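Local coordinates for enolase from the environmental genome shotgun sequencing of the Sargasso Sea (PDB 2QGY), which is of unknown function but, as a magnesium-binding member of the enolase superfamily, probably abstracts a proton next to a carboxylate of an unidentified substrate, at residues I8-L13 with W113-K118; L91-D94 with D100-S103; K163-I168 with A327-D332; N290-N295 with I321-K326; I334-K339 with S370-Y375. All blocks are in the same frame, centred on the assembly; numbering follows the deposited sequence. Where two conformers were deposited one is given.

Contact 1: I8-L13 with W113-K118; sequences ISIGKL and WDISGK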
# COMPACT_ATOMS: atom_id res chain seq x y z
N ILE A 8 24.28 -9.94 11.72
CA ILE A 8 24.60 -11.37 11.72
C ILE A 8 24.64 -11.89 10.28
O ILE A 8 23.69 -11.69 9.53
CB ILE A 8 23.57 -12.15 12.55
CG1 ILE A 8 23.69 -11.76 14.03
CG2 ILE A 8 23.74 -13.67 12.34
CD1 ILE A 8 22.58 -12.30 14.93
N SER A 9 25.73 -12.53 9.88
CA SER A 9 25.85 -13.01 8.52
C SER A 9 25.02 -14.28 8.33
O SER A 9 25.19 -15.26 9.07
CB SER A 9 27.30 -13.26 8.11
OG SER A 9 27.33 -13.63 6.73
N ILE A 10 24.12 -14.23 7.36
CA ILE A 10 23.22 -15.33 7.05
C ILE A 10 23.74 -16.11 5.84
O ILE A 10 23.59 -17.33 5.78
CB ILE A 10 21.76 -14.79 6.80
CG1 ILE A 10 21.13 -14.33 8.12
CG2 ILE A 10 20.88 -15.82 6.08
CD1 ILE A 10 19.84 -13.52 7.95
N GLY A 11 24.32 -15.40 4.87
CA GLY A 11 24.83 -16.03 3.65
C GLY A 11 23.80 -16.09 2.55
O GLY A 11 22.80 -15.37 2.60
N LYS A 12 24.04 -16.94 1.54
CA LYS A 12 23.11 -17.11 0.43
C LYS A 12 21.89 -17.94 0.86
O LYS A 12 21.99 -18.77 1.75
CB LYS A 12 23.79 -17.79 -0.76
CG LYS A 12 24.81 -16.94 -1.51
CD LYS A 12 24.97 -17.43 -2.96
CE LYS A 12 26.44 -17.48 -3.40
NZ LYS A 12 26.86 -16.32 -4.23
N LEU A 13 20.74 -17.69 0.24
CA LEU A 13 19.54 -18.46 0.52
C LEU A 13 19.40 -19.52 -0.52
O LEU A 13 19.71 -19.28 -1.68
CB LEU A 13 18.29 -17.56 0.52
CG LEU A 13 18.31 -16.32 1.41
CD1 LEU A 13 16.98 -15.59 1.32
CD2 LEU A 13 18.59 -16.69 2.90
N TRP A 113 15.17 -13.09 10.88
CA TRP A 113 15.35 -12.97 12.33
C TRP A 113 15.38 -14.34 13.00
O TRP A 113 16.17 -14.54 13.94
CB TRP A 113 14.26 -12.12 12.98
CG TRP A 113 14.51 -10.63 12.87
CD1 TRP A 113 13.89 -9.77 12.02
CD2 TRP A 113 15.45 -9.85 13.63
NE1 TRP A 113 14.37 -8.48 12.20
CE2 TRP A 113 15.33 -8.50 13.18
CE3 TRP A 113 16.37 -10.14 14.65
CZ2 TRP A 113 16.10 -7.47 13.70
CZ3 TRP A 113 17.14 -9.10 15.16
CH2 TRP A 113 17.00 -7.78 14.69
N ASP A 114 14.52 -15.25 12.55
CA ASP A 114 14.46 -16.60 13.10
C ASP A 114 15.83 -17.26 12.85
O ASP A 114 16.46 -17.85 13.76
CB ASP A 114 13.34 -17.38 12.38
CG ASP A 114 13.02 -18.74 13.03
OD1 ASP A 114 13.26 -18.91 14.25
OD2 ASP A 114 12.48 -19.63 12.34
N ILE A 115 16.27 -17.15 11.61
CA ILE A 115 17.59 -17.70 11.17
C ILE A 115 18.70 -17.10 12.04
O ILE A 115 19.51 -17.83 12.62
CB ILE A 115 17.85 -17.45 9.68
CG1 ILE A 115 16.93 -18.38 8.87
CG2 ILE A 115 19.38 -17.66 9.29
CD1 ILE A 115 16.69 -17.96 7.40
N SER A 116 18.70 -15.78 12.16
CA SER A 116 19.70 -15.07 12.98
C SER A 116 19.71 -15.55 14.43
O SER A 116 20.80 -15.73 15.03
CB SER A 116 19.50 -13.55 12.89
OG SER A 116 19.79 -13.17 11.55
N GLY A 117 18.53 -15.76 14.99
CA GLY A 117 18.40 -16.35 16.32
C GLY A 117 19.02 -17.74 16.40
O GLY A 117 19.70 -18.08 17.40
N LYS A 118 18.78 -18.54 15.38
CA LYS A 118 19.33 -19.90 15.31
C LYS A 118 20.84 -19.91 15.16
O LYS A 118 21.50 -20.78 15.71
CB LYS A 118 18.66 -20.73 14.20
CG LYS A 118 17.25 -21.17 14.59
CD LYS A 118 16.46 -21.78 13.44
CE LYS A 118 15.00 -21.96 13.86
NZ LYS A 118 14.02 -22.23 12.75
O HOH W 1 21.20 -10.95 10.27
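Ile10 lays its side chain against Ile115 and Ser116 of helix 99-120, and the path of its atoms explains most of this contact. From CB, which points at that helix, the two branches part. CG2, opposite the backbone N, meets the CG2 methyl of Ile115 at 4.0 Å. CG1, on the far side of CB from the carbonyl carbon (chi1 -72°), sits 3.9 Å from the same Ile115 CG2, so that one methyl of the helix fits against both branches. At the tip, Ile10 CD1 runs on to Ser116 and stops 3.6 Å from OG. The two isoleucine side chains cross at about a right angle. Ile8 also reaches Ser116, its CD1 3.9 Å from both CB and the carbonyl O of that serine.

No direct hydrogen bond joins the segments. A water does it instead, donating to the carbonyl O of Ile8 at 2.7 Å and to Ser116 OG at 2.9 Å. Ser116 OG in turn bonds to the carbonyl O of Leu112, one turn back in the helix, so the hydroxyl of this buried residue is satisfied although Ile10 CD1 lies against it. Thr43 of strand 37-43 touches both Ile10 and Ile115 and continues the apolar layer. The contact thus packs the loop leading into strand 13-21 on helix 99-120, beside strand 37-43, in the alpha+beta capping domain found at the N-terminus of enolase superfamily proteins.

Contact 2: L91-D94 with D100-S103; sequences LLSD and DFSS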
# COMPACT_ATOMS: atom_id res chain seq x y z
N LEU A 91 16.08 0.20 -1.17
CA LEU A 91 16.56 0.58 -2.51
C LEU A 91 15.58 0.21 -3.63
O LEU A 91 15.19 1.06 -4.43
CB LEU A 91 17.95 -0.02 -2.79
CG LEU A 91 18.44 0.03 -4.25
CD1 LEU A 91 18.84 1.44 -4.69
CD2 LEU A 91 19.60 -0.98 -4.51
N LEU A 92 15.15 -1.05 -3.67
CA LEU A 92 14.29 -1.51 -4.74
C LEU A 92 12.86 -0.97 -4.68
O LEU A 92 12.24 -0.74 -5.74
CB LEU A 92 14.36 -3.03 -4.87
CG LEU A 92 13.75 -3.97 -3.86
CD1 LEU A 92 12.27 -4.17 -4.22
CD2 LEU A 92 14.48 -5.30 -3.98
N SER A 93 12.35 -0.73 -3.48
CA SER A 93 10.96 -0.23 -3.36
C SER A 93 10.82 1.24 -3.73
O SER A 93 9.75 1.67 -4.16
CB SER A 93 10.39 -0.47 -1.97
OG SER A 93 11.11 0.21 -0.97
N ASP A 94 11.89 2.01 -3.51
CA ASP A 94 11.95 3.44 -3.90
C ASP A 94 10.71 4.19 -3.47
O ASP A 94 10.06 4.84 -4.28
CB ASP A 94 12.14 3.59 -5.41
CG ASP A 94 12.38 5.06 -5.83
OD1 ASP A 94 12.89 5.85 -5.00
OD2 ASP A 94 12.05 5.41 -6.98
N ASP A 100 0.18 -4.81 1.02
CA ASP A 100 0.56 -6.05 0.36
C ASP A 100 2.09 -6.18 0.32
O ASP A 100 2.64 -7.22 0.72
CB ASP A 100 -0.05 -6.13 -1.05
CG ASP A 100 -1.56 -5.88 -1.04
OD1 ASP A 100 -2.30 -6.88 -1.17
OD2 ASP A 100 -2.01 -4.70 -0.86
N PHE A 101 2.79 -5.12 -0.09
CA PHE A 101 4.24 -5.21 -0.19
C PHE A 101 4.86 -5.36 1.21
O PHE A 101 5.77 -6.17 1.42
CB PHE A 101 4.80 -3.99 -0.92
CG PHE A 101 6.28 -3.98 -1.04
CD1 PHE A 101 6.93 -4.82 -1.98
CD2 PHE A 101 7.05 -3.14 -0.27
CE1 PHE A 101 8.32 -4.81 -2.10
CE2 PHE A 101 8.43 -3.12 -0.40
CZ PHE A 101 9.06 -3.96 -1.32
N SER A 102 4.36 -4.56 2.15
CA SER A 102 4.84 -4.55 3.53
C SER A 102 4.59 -5.90 4.18
O SER A 102 5.39 -6.34 5.02
CB SER A 102 4.16 -3.41 4.35
OG SER A 102 4.55 -2.13 3.86
N SER A 103 3.47 -6.56 3.82
CA SER A 103 3.23 -7.94 4.32
C SER A 103 4.28 -8.92 3.76
O SER A 103 4.78 -9.79 4.49
CB SER A 103 1.85 -8.46 3.94
OG SER A 103 0.86 -7.77 4.66
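Phe101 reaches across from helix 99-120 to the last turn of helix 82-93, where its ring is met by Ser93. The close part is small: Ser93 CB lies 3.7 Å from CE2 and 3.8 Å from CZ, against the far end of the ring and at a slant. Phe101 gets there because its ring carbon CG stands opposite the backbone N (chi1 179°), which carries the ring toward helix 82-93. The Ser93 hydroxyl plays a different part. Its OG bonds to the carbonyl O of Ile89 in its own helix, and weakly to that of Ser90, while the CB methylene is the part that touches the ring. These are two consecutive helices joined by a short connection in the N-terminal capping domain of this enolase superfamily protein, with the nearest CA atoms, those of Ser93 and Phe101, still 8.9 Å apart.

Packing is looser on the Leu92 side, where CD1 comes no nearer than 4.3 Å to Phe101 CZ, again obliquely. Leu92 is partly exposed, whereas Ser93 and Phe101 are buried, and Leu70 of helix 60-74 touches both Leu92 and Phe101. Part of the cover comes from the second subunit, at the dimer interface: Arg59 of that chain makes a cation-pi contact with the Phe101 ring and packs on Ser93, Phe58 of that chain rests on Leu92, and Asp100 of that chain packs on Phe101.

Contact 3: K163-I168 with A327-D332; sequences KKYGGI and AEIFPD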
# COMPACT_ATOMS: atom_id res chain seq x y z
N LYS A 163 -11.57 -17.45 31.09
CA LYS A 163 -10.20 -17.79 30.77
C LYS A 163 -9.19 -16.84 31.40
O LYS A 163 -8.00 -17.10 31.37
CB LYS A 163 -10.01 -17.85 29.25
CG LYS A 163 -10.88 -18.88 28.53
CD LYS A 163 -10.54 -20.32 28.91
CE LYS A 163 -9.06 -20.65 28.68
NZ LYS A 163 -8.51 -21.51 29.78
N LYS A 164 -9.67 -15.75 31.99
CA LYS A 164 -8.82 -14.83 32.74
C LYS A 164 -7.72 -14.17 31.90
O LYS A 164 -6.59 -13.98 32.38
CB LYS A 164 -8.22 -15.53 33.98
CG LYS A 164 -9.28 -16.05 34.97
CD LYS A 164 -8.66 -17.00 36.02
CE LYS A 164 -7.69 -16.30 36.97
NZ LYS A 164 -8.18 -14.94 37.32
N TYR A 165 -8.05 -13.82 30.65
CA TYR A 165 -7.16 -13.00 29.80
C TYR A 165 -6.92 -11.62 30.40
O TYR A 165 -7.61 -11.21 31.33
CB TYR A 165 -7.77 -12.81 28.41
CG TYR A 165 -8.10 -14.09 27.69
CD1 TYR A 165 -7.12 -15.02 27.40
CD2 TYR A 165 -9.40 -14.36 27.30
CE1 TYR A 165 -7.43 -16.21 26.74
CE2 TYR A 165 -9.72 -15.52 26.62
CZ TYR A 165 -8.74 -16.43 26.34
OH TYR A 165 -9.04 -17.60 25.69
N GLY A 166 -5.94 -10.89 29.86
CA GLY A 166 -5.63 -9.55 30.37
C GLY A 166 -6.65 -8.51 29.98
O GLY A 166 -6.57 -7.37 30.44
N GLY A 167 -7.61 -8.89 29.14
CA GLY A 167 -8.58 -7.96 28.56
C GLY A 167 -9.41 -8.64 27.50
O GLY A 167 -9.06 -9.71 27.04
N ILE A 168 -10.52 -8.02 27.13
CA ILE A 168 -11.33 -8.52 26.00
C ILE A 168 -11.63 -7.35 25.08
O ILE A 168 -12.02 -6.26 25.54
CB ILE A 168 -12.66 -9.18 26.48
CG1 ILE A 168 -12.36 -10.50 27.22
CG2 ILE A 168 -13.61 -9.47 25.30
CD1 ILE A 168 -13.56 -11.11 27.96
N ALA A 327 -0.81 -7.53 24.23
CA ALA A 327 -0.65 -8.12 22.90
C ALA A 327 -1.88 -8.90 22.48
O ALA A 327 -2.48 -9.60 23.30
CB ALA A 327 0.59 -9.04 22.90
N GLU A 328 -2.26 -8.80 21.20
CA GLU A 328 -3.53 -9.31 20.74
C GLU A 328 -3.51 -10.83 20.45
O GLU A 328 -2.60 -11.32 19.74
CB GLU A 328 -3.94 -8.60 19.44
CG GLU A 328 -5.28 -9.08 18.93
CD GLU A 328 -5.80 -8.24 17.76
OE1 GLU A 328 -4.97 -7.76 16.97
OE2 GLU A 328 -7.03 -8.05 17.67
N ILE A 329 -4.46 -11.56 21.01
CA ILE A 329 -4.66 -12.98 20.65
C ILE A 329 -6.09 -13.23 20.18
O ILE A 329 -7.01 -12.55 20.62
CB ILE A 329 -4.30 -13.96 21.81
CG1 ILE A 329 -5.25 -13.79 22.97
CG2 ILE A 329 -2.83 -13.79 22.28
CD1 ILE A 329 -5.63 -15.11 23.61
N PHE A 330 -6.25 -14.18 19.27
CA PHE A 330 -7.55 -14.66 18.84
C PHE A 330 -7.67 -16.05 19.44
O PHE A 330 -7.04 -16.98 18.95
CB PHE A 330 -7.65 -14.73 17.31
CG PHE A 330 -7.92 -13.42 16.68
CD1 PHE A 330 -9.20 -13.10 16.23
CD2 PHE A 330 -6.90 -12.48 16.55
CE1 PHE A 330 -9.44 -11.86 15.65
CE2 PHE A 330 -7.14 -11.22 15.97
CZ PHE A 330 -8.42 -10.92 15.52
N PRO A 331 -8.39 -16.16 20.57
CA PRO A 331 -8.42 -17.45 21.24
C PRO A 331 -8.91 -18.57 20.32
O PRO A 331 -8.38 -19.68 20.41
CB PRO A 331 -9.38 -17.23 22.40
CG PRO A 331 -9.22 -15.78 22.73
CD PRO A 331 -9.16 -15.15 21.30
N ASP A 332 -9.84 -18.27 19.41
CA ASP A 332 -10.41 -19.30 18.52
C ASP A 332 -9.44 -19.81 17.46
O ASP A 332 -9.70 -20.80 16.81
CB ASP A 332 -11.74 -18.86 17.90
CG ASP A 332 -11.64 -17.53 17.15
OD1 ASP A 332 -11.17 -16.53 17.75
OD2 ASP A 332 -12.06 -17.48 15.98
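Ile329 and Pro331 both come to the same side of the Tyr165 ring, each at a different part of it. The CD1 methyl of Ile329 comes in at a slant, 3.8 Å from CE1 and 4.1 Å from CD1 of the tyrosine, and the two side chains cross at about a right angle. Ile329 CG1 lies between its own backbone N and carbonyl carbon (chi1 66°), a placement that sends the CD1 branch out toward the tyrosine. Pro331 takes the phenol end. Its CG is 3.7 Å from Tyr165 CZ, and its CB is 3.3 Å from Tyr165 OH, with the proline ring set obliquely to the tyrosine side chain. Within its own segment, Tyr165 also receives Lys163 CB over the opposite face, 3.4 Å above the ring plane and displaced toward the rim.

Strand 135-141 runs between strands 168-170 and 327-329, parallel to both; its Ile138 and Ala140 touch Tyr165, and Ala140 touches Pro331. The contact therefore bridges across one barrel strand in the modified TIM barrel of this superfamily, on the outer layer where Phe160 of helix 150-162 also packs on Pro331. At about 13 Å, the Pro331 side chain is too far from the magnesium ion to be a ligand; Asp200, Glu226 and Glu252 bind the metal. With no hydrogen bond or salt bridge between the segments, the chemistry implies cohesion by apolar and van der Waals contact, even Tyr165 OH lying against CB and CG of Pro331.

Contact 4: N290-N295 with I321-K326; sequences NEASNN and IPNSEK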
# COMPACT_ATOMS: atom_id res chain seq x y z
N ASN A 290 10.41 2.58 19.76
CA ASN A 290 11.37 3.42 20.49
C ASN A 290 11.00 4.90 20.39
O ASN A 290 10.95 5.62 21.40
CB ASN A 290 12.79 3.16 19.93
CG ASN A 290 13.31 1.76 20.26
OD1 ASN A 290 14.37 1.35 19.74
ND2 ASN A 290 12.61 1.02 21.13
N GLU A 291 10.69 5.36 19.18
CA GLU A 291 10.23 6.74 19.00
C GLU A 291 8.94 7.00 19.76
O GLU A 291 8.79 8.06 20.38
CB GLU A 291 10.09 7.09 17.51
CG GLU A 291 11.42 6.94 16.77
CD GLU A 291 11.31 7.21 15.29
OE1 GLU A 291 10.37 7.90 14.85
OE2 GLU A 291 12.20 6.71 14.54
N ALA A 292 7.98 6.07 19.68
CA ALA A 292 6.70 6.22 20.38
C ALA A 292 6.96 6.36 21.89
O ALA A 292 6.39 7.24 22.57
CB ALA A 292 5.82 5.00 20.12
N SER A 293 7.83 5.51 22.40
CA SER A 293 8.17 5.50 23.82
C SER A 293 8.62 6.88 24.31
O SER A 293 8.17 7.36 25.36
CB SER A 293 9.23 4.44 24.12
OG SER A 293 9.52 4.36 25.52
N ASN A 294 9.49 7.52 23.53
CA ASN A 294 10.04 8.85 23.83
C ASN A 294 8.97 9.92 23.84
O ASN A 294 9.15 11.01 24.39
CB ASN A 294 11.13 9.20 22.83
CG ASN A 294 12.33 8.29 22.96
OD1 ASN A 294 12.52 7.70 24.02
ND2 ASN A 294 13.12 8.14 21.88
N ASN A 295 7.83 9.57 23.24
CA ASN A 295 6.71 10.47 23.14
C ASN A 295 5.48 10.05 23.93
O ASN A 295 4.39 10.56 23.70
CB ASN A 295 6.40 10.70 21.66
CG ASN A 295 7.46 11.53 20.99
OD1 ASN A 295 7.42 12.75 21.07
ND2 ASN A 295 8.45 10.89 20.36
N ILE A 321 10.41 -4.62 24.40
CA ILE A 321 10.23 -3.15 24.42
C ILE A 321 9.64 -2.66 25.76
O ILE A 321 8.82 -3.35 26.35
CB ILE A 321 9.40 -2.63 23.21
CG1 ILE A 321 8.02 -3.31 23.18
CG2 ILE A 321 10.14 -2.87 21.90
CD1 ILE A 321 6.98 -2.62 22.27
N PRO A 322 10.06 -1.46 26.24
CA PRO A 322 9.57 -0.96 27.53
C PRO A 322 8.18 -0.37 27.46
O PRO A 322 7.54 -0.21 28.51
CB PRO A 322 10.58 0.13 27.88
CG PRO A 322 11.05 0.65 26.58
CD PRO A 322 11.03 -0.54 25.63
N ASN A 323 7.69 -0.07 26.24
CA ASN A 323 6.36 0.56 26.07
C ASN A 323 5.34 -0.33 25.33
O ASN A 323 4.55 0.16 24.52
CB ASN A 323 6.46 1.91 25.36
CG ASN A 323 6.94 1.77 23.93
OD1 ASN A 323 7.77 0.92 23.63
ND2 ASN A 323 6.44 2.64 23.04
N SER A 324 5.38 -1.63 25.59
CA SER A 324 4.38 -2.53 25.05
C SER A 324 3.07 -2.37 25.81
O SER A 324 3.07 -2.19 27.05
CB SER A 324 4.87 -3.97 25.19
OG SER A 324 4.94 -4.32 26.56
N GLU A 325 1.96 -2.41 25.08
CA GLU A 325 0.67 -2.58 25.72
C GLU A 325 0.35 -4.07 25.60
O GLU A 325 1.18 -4.83 25.11
CB GLU A 325 -0.42 -1.74 25.04
CG GLU A 325 -0.85 -0.55 25.85
CD GLU A 325 -1.64 -0.94 27.10
OE1 GLU A 325 -2.07 -0.02 27.82
OE2 GLU A 325 -1.85 -2.14 27.38
N LYS A 326 -0.85 -4.45 26.01
CA LYS A 326 -1.27 -5.85 25.91
C LYS A 326 -1.30 -6.31 24.45
O LYS A 326 -1.68 -5.54 23.56
CB LYS A 326 -2.62 -6.02 26.58
CG LYS A 326 -2.53 -5.84 28.11
CD LYS A 326 -3.91 -5.85 28.69
CE LYS A 326 -4.33 -4.43 29.03
NZ LYS A 326 -3.32 -3.79 29.96
O HOH W 2 10.66 0.86 22.63
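Asn323 turns its CG in between its own backbone N and carbonyl carbon (chi1 66°), while Ser293 swings OG to the side opposite its backbone N (chi1 -176°); together these lay the amide against the serine methylene. Ser293 CB is 3.5 Å from both CG and ND2 of Asn323, and Ser293 OG lies 3.9 Å from Asn323 CB. Ala292 CB adds a contact of 3.8 Å to Asn323 ND2. That nitrogen also comes close to the backbone N of Ser293, but two donors cannot bond; ND2 gives its hydrogen bond to the carbonyl O of Ile297, with a weak one to that of Ser289. The oxygen side is served by a water, which donates to Asn323 OD1 at 3.1 Å; its 2.5 Å approach to Asn290 ND2 is too short to be trusted in detail, so that half of the bridge is doubtful.

The buried amide thus ties together the end of helix 282-294, the turn after it and the loop that follows helix 309-320. Backbone bonds from Asn323 and Glu325 to Ile299 hold this loop beside strand 298-299, just ahead of barrel strand 327-329.

Contact 5: I334-K339 with S370-Y375; sequences INFSKK and SELSIY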
# COMPACT_ATOMS: atom_id res chain seq x y z
N ILE A 334 -6.31 -20.52 18.39
CA ILE A 334 -5.26 -21.25 19.10
C ILE A 334 -5.24 -22.75 18.77
O ILE A 334 -4.20 -23.27 18.37
CB ILE A 334 -5.33 -21.05 20.62
CG1 ILE A 334 -5.08 -19.56 20.99
CG2 ILE A 334 -4.34 -21.97 21.32
CD1 ILE A 334 -3.59 -19.13 20.99
N ASN A 335 -6.36 -23.45 18.92
CA ASN A 335 -6.30 -24.89 18.66
C ASN A 335 -6.22 -25.19 17.17
O ASN A 335 -5.61 -26.19 16.77
CB ASN A 335 -7.47 -25.62 19.29
CG ASN A 335 -7.44 -25.57 20.80
OD1 ASN A 335 -6.37 -25.64 21.43
ND2 ASN A 335 -8.61 -25.45 21.40
N PHE A 336 -6.79 -24.30 16.34
CA PHE A 336 -6.54 -24.44 14.92
C PHE A 336 -5.03 -24.45 14.62
O PHE A 336 -4.54 -25.28 13.84
CB PHE A 336 -7.19 -23.33 14.09
CG PHE A 336 -6.88 -23.48 12.63
CD1 PHE A 336 -7.55 -24.45 11.88
CD2 PHE A 336 -5.89 -22.71 12.03
CE1 PHE A 336 -7.25 -24.62 10.57
CE2 PHE A 336 -5.58 -22.89 10.70
CZ PHE A 336 -6.26 -23.85 9.96
N SER A 337 -4.32 -23.49 15.18
CA SER A 337 -2.89 -23.34 14.92
C SER A 337 -2.14 -24.54 15.51
O SER A 337 -1.12 -24.99 14.97
CB SER A 337 -2.37 -22.04 15.52
OG SER A 337 -3.03 -20.92 14.94
N LYS A 338 -2.65 -25.05 16.64
CA LYS A 338 -2.06 -26.23 17.27
C LYS A 338 -2.10 -27.48 16.38
O LYS A 338 -1.33 -28.42 16.58
CB LYS A 338 -2.71 -26.50 18.61
CG LYS A 338 -2.26 -25.51 19.69
CD LYS A 338 -2.82 -25.90 21.03
CE LYS A 338 -2.15 -25.10 22.13
NZ LYS A 338 -2.88 -25.32 23.41
N LYS A 339 -3.01 -27.49 15.41
CA LYS A 339 -3.08 -28.62 14.46
C LYS A 339 -1.76 -28.84 13.73
O LYS A 339 -1.38 -29.98 13.44
CB LYS A 339 -4.19 -28.43 13.44
CG LYS A 339 -5.61 -28.51 13.97
CD LYS A 339 -6.58 -28.14 12.85
CE LYS A 339 -8.03 -28.23 13.31
NZ LYS A 339 -8.44 -29.64 13.50
N SER A 370 0.52 -28.47 4.93
CA SER A 370 0.18 -28.67 3.53
C SER A 370 -1.27 -29.14 3.36
O SER A 370 -1.95 -28.69 2.43
CB SER A 370 1.14 -29.69 2.86
OG SER A 370 2.48 -29.21 2.81
N GLU A 371 -1.73 -30.04 4.23
CA GLU A 371 -3.06 -30.62 4.09
C GLU A 371 -4.10 -29.53 4.24
O GLU A 371 -5.14 -29.57 3.62
CB GLU A 371 -3.29 -31.68 5.16
CG GLU A 371 -4.54 -32.53 4.97
CD GLU A 371 -4.61 -33.68 6.00
OE1 GLU A 371 -3.60 -33.91 6.74
OE2 GLU A 371 -5.68 -34.34 6.07
N LEU A 372 -3.77 -28.56 5.09
CA LEU A 372 -4.66 -27.44 5.41
C LEU A 372 -4.57 -26.32 4.39
O LEU A 372 -5.28 -25.31 4.53
CB LEU A 372 -4.29 -26.90 6.80
CG LEU A 372 -4.51 -27.82 8.00
CD1 LEU A 372 -3.89 -27.21 9.26
CD2 LEU A 372 -6.01 -28.09 8.24
N SER A 373 -3.71 -26.47 3.38
CA SER A 373 -3.43 -25.39 2.43
C SER A 373 -4.15 -25.53 1.11
O SER A 373 -4.36 -26.65 0.60
CB SER A 373 -1.92 -25.25 2.22
OG SER A 373 -1.31 -24.86 3.46
N ILE A 374 -4.55 -24.37 0.58
CA ILE A 374 -5.22 -24.23 -0.71
C ILE A 374 -4.18 -23.95 -1.81
O ILE A 374 -4.41 -24.24 -2.99
CB ILE A 374 -6.31 -23.09 -0.64
CG1 ILE A 374 -7.24 -23.09 -1.86
CG2 ILE A 374 -5.71 -21.71 -0.45
CD1 ILE A 374 -8.10 -24.34 -1.93
N TYR A 375 -3.02 -23.42 -1.42
CA TYR A 375 -1.97 -23.07 -2.37
C TYR A 375 -0.61 -23.22 -1.71
O TYR A 375 -0.47 -23.06 -0.49
CB TYR A 375 -2.15 -21.64 -2.92
CG TYR A 375 -3.47 -21.41 -3.61
CD1 TYR A 375 -3.88 -22.22 -4.68
CD2 TYR A 375 -4.33 -20.37 -3.21
CE1 TYR A 375 -5.11 -22.03 -5.30
CE2 TYR A 375 -5.56 -20.17 -3.83
CZ TYR A 375 -5.94 -21.01 -4.88
OH TYR A 375 -7.15 -20.81 -5.50
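Leu372 and Phe336 make the apolar part of this contact, approaching from opposite directions. Leu372 CD1 comes to the far end of the ring, 4.2 Å from Phe336 CZ, and does so at a slant. The phenylalanine extends its ring away from the backbone N (chi1 178°), which carries CZ well clear of helix 334-338 and toward the leucine.

A second, looser van der Waals contact comes from Lys339, whose CB methylene lies 4.4 Å from the same Leu372 CD1. One methyl is thus shared by an aromatic ring and the aliphatic root of a lysine, at the boundary between the buried Phe336 and the exposed Lys339.

Polar bonds run within each segment or to residues outside, and none crosses between the two. Ser373 N bonds to the carbonyl O of Ser370 at 3.0 Å, closing the turn that carries Leu372 at the end of helix 366-371. His24 links the two sides: its NE2 bonds to the Leu372 carbonyl O, and its ring meets that of Phe336 with planes about 30° apart.

Phe340 also touches Leu372, and Phe36 touches Phe336. The contact sits where short helix 334-338, after barrel strand 327-329, meets the corner between helix 366-371 and strand 373-379; that last strand pairs with 13-21 at the margin of the N-terminal antiparallel sheet, with a classic beta bulge at Ile374 and Tyr375 opposite Ile20.

Contacts 1 and 2 belong to the N-terminal capping domain and share helix 99-120, their centres 21 Å apart; contact 2 falls within the stretch of chain that contact 1 spans. Contacts 3 and 4 lie in the barrel domain, also 21 Å apart between centres, and touch through Gly166 and Lys326; strand 327-329 begins right after contact 4's loop. Contact 5 follows contact 3 directly along the chain. Contacts 4 and 5, with centres 33 Å apart, lie on opposite sides of the chain's centre. Through contact 5 the chain returns from the barrel to the N-terminal domain, whose antiparallel sheet takes 373-379 as an outermost strand beside 13-21.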